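Local coordinates for OmpA family protein (Escherichia coli, PDB 5M38) that probably binds peptidoglycan through its OmpA-like domain, as part of the type VI secretion system of enteroaggregative E. coli, at residues I42-H47 with V109-V114. Sequence-based numbering, arbitrary orientation.
Sequences IVVSGH and VEISLV
Strands 42-47 and 109-112 are the antiparallel central pair in the mixed four-stranded sheet of the OmpA-like peptidoglycan-binding fold. Two hydrogen-bonded pairs, V43 with S112 and S45 with E110, join them through four backbone bonds. The V43 N to S112 O bond is 3.1 Å long and almost straight.

The apolar face is packed against helix 54-74. There I42 CG2, anti to its backbone N, lies alongside I111 CG2 at 3.6 Å. L113 also lies beside I42, pointing the same way, with its CD2 3.9 Å from I42 CG1. The V44 and V109 side chains cross obliquely, with V44 CG1 3.8 Å from V109 CG1. V68 of the helix touches V44, V109 and I111, so one bump on the helix rests against three side chains of the sheet. G46 adds no bump beside V109, and the backbones come closest here, CA to CA 4.5 Å.

On the opposite face E110 rises from the strand and H47 lies across it at about a right angle. The carboxylate and imidazole planes are 57° apart. The acid's OE2 forms a salt bridge with R108. An alanine here would remove the carboxylate and CG, and would probably cost R108 this salt bridge and the H47 ring this neighbour. H47 also meets the ring of Y88, nearly parallel to it. Within the pair, the E110 CG methylene sits 4.0 Å from H47 CD2.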
loop_
_atom_site.group_PDB
_atom_site.type_symbol
_atom_site.label_atom_id
_atom_site.label_comp_id
_atom_site.label_asym_id
_atom_site.label_seq_id
_atom_site.Cartn_x
_atom_site.Cartn_y
_atom_site.Cartn_z
ATOM N N ILE A 42 -0.592 -6.406 -11.138
ATOM C CA ILE A 42 -0.418 -6.203 -9.693
ATOM C C ILE A 42 -0.709 -4.703 -9.493
ATOM O O ILE A 42 0.047 -3.849 -9.971
ATOM C CB ILE A 42 0.992 -6.606 -9.156
ATOM C CG1 ILE A 42 1.397 -8.040 -9.591
ATOM C CG2 ILE A 42 1.094 -6.424 -7.624
ATOM C CD1 ILE A 42 2.908 -8.166 -9.876
ATOM N N VAL A 43 -1.830 -4.390 -8.842
ATOM C CA VAL A 43 -2.268 -3.019 -8.597
ATOM C C VAL A 43 -1.960 -2.670 -7.139
ATOM O O VAL A 43 -2.523 -3.270 -6.224
ATOM C CB VAL A 43 -3.774 -2.834 -8.952
ATOM C CG1 VAL A 43 -4.230 -1.394 -8.753
ATOM C CG2 VAL A 43 -4.072 -3.298 -10.366
ATOM N N VAL A 44 -1.039 -1.719 -6.932
ATOM C CA VAL A 44 -0.625 -1.243 -5.608
ATOM C C VAL A 44 -1.302 0.127 -5.355
ATOM O O VAL A 44 -0.973 1.112 -6.011
ATOM C CB VAL A 44 0.923 -1.204 -5.436
ATOM C CG1 VAL A 44 1.311 -0.901 -3.984
ATOM C CG2 VAL A 44 1.576 -2.508 -5.911
ATOM N N SER A 45 -2.279 0.172 -4.434
ATOM C CA SER A 45 -3.053 1.367 -4.090
ATOM C C SER A 45 -2.715 1.850 -2.697
ATOM O O SER A 45 -2.736 1.073 -1.754
ATOM C CB SER A 45 -4.546 1.071 -4.158
ATOM O OG SER A 45 -4.895 0.561 -5.431
ATOM N N GLY A 46 -2.444 3.136 -2.573
ATOM C CA GLY A 46 -2.139 3.770 -1.300
ATOM C C GLY A 46 -3.321 4.560 -0.774
ATOM O O GLY A 46 -4.015 5.225 -1.552
ATOM N N HIS A 47 -3.581 4.470 0.551
ATOM C CA HIS A 47 -4.686 5.175 1.220
ATOM C C HIS A 47 -4.254 5.669 2.588
ATOM O O HIS A 47 -3.412 5.050 3.238
ATOM C CB HIS A 47 -5.909 4.254 1.429
ATOM C CG HIS A 47 -6.322 3.430 0.251
ATOM N ND1 HIS A 47 -7.314 3.854 -0.603
ATOM C CD2 HIS A 47 -5.877 2.223 -0.156
ATOM C CE1 HIS A 47 -7.449 2.896 -1.502
ATOM N NE2 HIS A 47 -6.582 1.903 -1.287
ATOM N N VAL A 109 -1.885 0.270 2.637
ATOM C CA VAL A 109 -1.435 0.089 1.252
ATOM C C VAL A 109 -2.045 -1.263 0.800
ATOM O O VAL A 109 -1.827 -2.288 1.445
ATOM C CB VAL A 109 0.110 0.145 1.053
ATOM C CG1 VAL A 109 0.503 -0.302 -0.351
ATOM C CG2 VAL A 109 0.669 1.523 1.356
ATOM N N GLU A 110 -2.845 -1.247 -0.261
ATOM C CA GLU A 110 -3.494 -2.455 -0.770
ATOM C C GLU A 110 -2.804 -2.994 -2.005
ATOM O O GLU A 110 -2.337 -2.218 -2.833
ATOM C CB GLU A 110 -4.967 -2.189 -1.088
ATOM C CG GLU A 110 -5.820 -1.789 0.102
ATOM C CD GLU A 110 -7.300 -1.645 -0.191
ATOM O OE1 GLU A 110 -7.694 -1.625 -1.382
ATOM O OE2 GLU A 110 -8.068 -1.517 0.789
ATOM N N ILE A 111 -2.749 -4.331 -2.136
ATOM C CA ILE A 111 -2.186 -5.019 -3.304
ATOM C C ILE A 111 -3.268 -5.899 -3.876
ATOM O O ILE A 111 -3.707 -6.825 -3.212
ATOM C CB ILE A 111 -0.878 -5.787 -3.038
ATOM C CG1 ILE A 111 0.203 -4.873 -2.396
ATOM C CG2 ILE A 111 -0.392 -6.412 -4.339
ATOM C CD1 ILE A 111 1.402 -5.555 -1.787
ATOM N N SER A 112 -3.764 -5.535 -5.057
ATOM C CA SER A 112 -4.839 -6.233 -5.753
ATOM C C SER A 112 -4.300 -7.175 -6.824
ATOM O O SER A 112 -3.513 -6.763 -7.665
ATOM C CB SER A 112 -5.810 -5.236 -6.365
ATOM O OG SER A 112 -6.839 -5.909 -7.069
ATOM N N LEU A 113 -4.740 -8.443 -6.773
ATOM C CA LEU A 113 -4.391 -9.533 -7.694
ATOM C C LEU A 113 -5.669 -10.204 -8.227
ATOM O O LEU A 113 -6.719 -10.089 -7.590
ATOM C CB LEU A 113 -3.510 -10.569 -6.979
ATOM C CG LEU A 113 -2.324 -10.037 -6.170
ATOM C CD1 LEU A 113 -1.980 -10.965 -5.023
ATOM C CD2 LEU A 113 -1.136 -9.714 -7.066
ATOM N N VAL A 114 -5.606 -10.864 -9.403
ATOM C CA VAL A 114 -6.809 -11.526 -9.941
ATOM C C VAL A 114 -6.724 -13.028 -9.817
ATOM O O VAL A 114 -5.704 -13.599 -10.230
ATOM C CB VAL A 114 -7.305 -11.133 -11.358
ATOM C CG1 VAL A 114 -8.176 -9.884 -11.328
ATOM C CG2 VAL A 114 -6.172 -11.006 -12.355
#